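Local coordinates for glideosome-associated protein 50 (Plasmodium falciparum 3D7, PDB 3TGH) that is a component of the glideosome, the complex behind parasite gliding and host cell invasion, and may help assemble it and fix it to the inner membrane complex, at residues A[185-190]-A[222-227]. Sequence-based numbering, arbitrary orientation.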
loop_
_atom_site.group_PDB
_atom_site.type_symbol
_atom_site.label_atom_id
_atom_site.label_comp_id
_atom_site.label_asym_id
_atom_site.label_seq_id
_atom_site.Cartn_x
_atom_site.Cartn_y
_atom_site.Cartn_z
ATOM N N VAL A 185 4.958 0.188 -18.335
ATOM C CA VAL A 185 3.809 0.977 -18.785
ATOM C C VAL A 185 3.720 2.286 -18.004
ATOM O O VAL A 185 3.553 3.353 -18.595
ATOM C CB VAL A 185 2.492 0.187 -18.665
ATOM C CG1 VAL A 185 1.282 1.088 -18.940
ATOM C CG2 VAL A 185 2.501 -1.005 -19.620
ATOM N N ALA A 186 3.856 2.212 -16.682
ATOM C CA ALA A 186 3.759 3.395 -15.825
ATOM C C ALA A 186 4.754 4.476 -16.241
ATOM O O ALA A 186 4.425 5.665 -16.221
ATOM C CB ALA A 186 3.958 3.015 -14.348
ATOM N N LYS A 187 5.963 4.056 -16.620
ATOM C CA LYS A 187 7.002 4.959 -17.147
ATOM C C LYS A 187 6.531 5.803 -18.321
ATOM O O LYS A 187 6.960 6.947 -18.487
ATOM C CB LYS A 187 8.221 4.155 -17.629
ATOM C CG LYS A 187 9.147 3.721 -16.541
ATOM C CD LYS A 187 10.095 2.625 -17.010
ATOM C CE LYS A 187 11.174 3.158 -17.925
ATOM N NZ LYS A 187 12.151 2.088 -18.274
ATOM N N LYS A 188 5.671 5.221 -19.147
ATOM C CA LYS A 188 5.215 5.864 -20.371
ATOM C C LYS A 188 3.963 6.723 -20.182
ATOM O O LYS A 188 3.733 7.639 -20.968
ATOM C CB LYS A 188 4.943 4.798 -21.436
ATOM C CG LYS A 188 6.170 3.999 -21.866
ATOM C CD LYS A 188 7.093 4.819 -22.757
ATOM C CE LYS A 188 7.930 3.935 -23.670
ATOM N NZ LYS A 188 8.728 4.742 -24.637
ATOM N N ILE A 189 3.146 6.438 -19.165
ATOM C CA ILE A 189 1.838 7.112 -19.054
ATOM C C ILE A 189 1.481 7.738 -17.698
ATOM O O ILE A 189 0.471 8.433 -17.602
ATOM C CB ILE A 189 0.680 6.175 -19.501
ATOM C CG1 ILE A 189 0.469 5.026 -18.515
ATOM C CG2 ILE A 189 0.947 5.642 -20.914
ATOM C CD1 ILE A 189 -0.682 4.106 -18.902
ATOM N N ALA A 190 2.303 7.529 -16.669
ATOM C CA ALA A 190 1.971 8.011 -15.330
ATOM C C ALA A 190 2.882 9.145 -14.854
ATOM O O ALA A 190 4.114 9.031 -14.890
ATOM C CB ALA A 190 2.001 6.856 -14.338
ATOM N N LYS A 222 13.786 2.392 -9.303
ATOM C CA LYS A 222 14.613 3.535 -9.703
ATOM C C LYS A 222 14.579 3.732 -11.217
ATOM O O LYS A 222 14.475 4.858 -11.689
ATOM C CB LYS A 222 16.065 3.364 -9.230
ATOM C CG LYS A 222 16.272 3.632 -7.748
ATOM C CD LYS A 222 17.727 3.387 -7.350
ATOM C CE LYS A 222 17.956 3.627 -5.870
ATOM N NZ LYS A 222 19.274 3.085 -5.428
ATOM N N ASP A 223 14.643 2.635 -11.969
ATOM C CA ASP A 223 14.579 2.699 -13.432
ATOM C C ASP A 223 13.272 3.342 -13.904
ATOM O O ASP A 223 13.264 4.076 -14.899
ATOM C CB ASP A 223 14.724 1.303 -14.048
ATOM C CG ASP A 223 14.467 1.297 -15.549
ATOM O OD1 ASP A 223 15.349 1.753 -16.306
ATOM O OD2 ASP A 223 13.378 0.847 -15.967
ATOM N N ALA A 224 12.179 3.067 -13.188
ATOM C CA ALA A 224 10.865 3.625 -13.521
ATOM C C ALA A 224 10.562 4.980 -12.864
ATOM O O ALA A 224 9.485 5.528 -13.061
ATOM C CB ALA A 224 9.764 2.619 -13.178
ATOM N N GLU A 225 11.510 5.519 -12.099
ATOM C CA GLU A 225 11.346 6.810 -11.417
ATOM C C GLU A 225 10.125 6.838 -10.494
ATOM O O GLU A 225 9.362 7.814 -10.464
ATOM C CB GLU A 225 11.287 7.960 -12.423
ATOM C CG GLU A 225 12.503 8.069 -13.329
ATOM C CD GLU A 225 12.567 9.409 -14.033
ATOM O OE1 GLU A 225 12.815 10.429 -13.351
ATOM O OE2 GLU A 225 12.360 9.447 -15.264
ATOM N N VAL A 226 9.951 5.753 -9.745
ATOM C CA VAL A 226 8.879 5.634 -8.780
ATOM C C VAL A 226 8.997 6.727 -7.717
ATOM O O VAL A 226 10.099 7.064 -7.274
ATOM C CB VAL A 226 8.894 4.223 -8.141
ATOM C CG1 VAL A 226 8.056 4.169 -6.867
ATOM C CG2 VAL A 226 8.431 3.190 -9.180
ATOM N N ASP A 227 7.857 7.274 -7.315
ATOM C CA ASP A 227 7.817 8.361 -6.340
ATOM C C ASP A 227 7.854 7.852 -4.903
ATOM O O ASP A 227 8.683 8.301 -4.100
ATOM C CB ASP A 227 6.562 9.210 -6.564
ATOM C CG ASP A 227 6.571 9.908 -7.908
ATOM O OD1 ASP A 227 7.393 10.833 -8.097
ATOM O OD2 ASP A 227 5.762 9.529 -8.784
#
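Lys187, in the last turn of helix 169-189, lies along Ala224 and pairs with Asp223 at the C-terminal end of helix 218-223. In this calcineurin-like metallophosphoesterase fold both helices lead into neighbouring parallel strands, 192-196 and 228-231, so the contact joins the two helix ends beside one sheet, away from the annotated metal sites.

The tight part is aliphatic. Lys187 CG sits 3.5 Å from Ala224 CA, a little closer than usual for two carbons, and 3.6 Å from Ala224 CB; CD follows at 3.7 Å from the same CA. Here the backbones come nearest, and Ala224 is buried. Helix 218-223 finishes in a Schellman motif, with Glu225 at positive phi, after which Val226 packs on Ile193 and Val195. Next to Lys187 in sequence, Ala186 touches Ile193 and Ala153 of the sheet.

Outward the packing gives way to charge. The lysine chain bends at chi3 (74°), which carries its end past Ala224 to the exposed Asp223, whose side chain it crosses at about a right angle. Chi1 of Asp223 (172°) swings its carboxylate opposite the backbone N and beside the carbonyl carbon; OD1 stays 3.8 Å from Lys187 NZ. The salt bridge is one-sided, Lys187 NZ meeting Asp223 OD2 at 2.9 Å on the syn side of that oxygen, 30° out of the carboxylate plane.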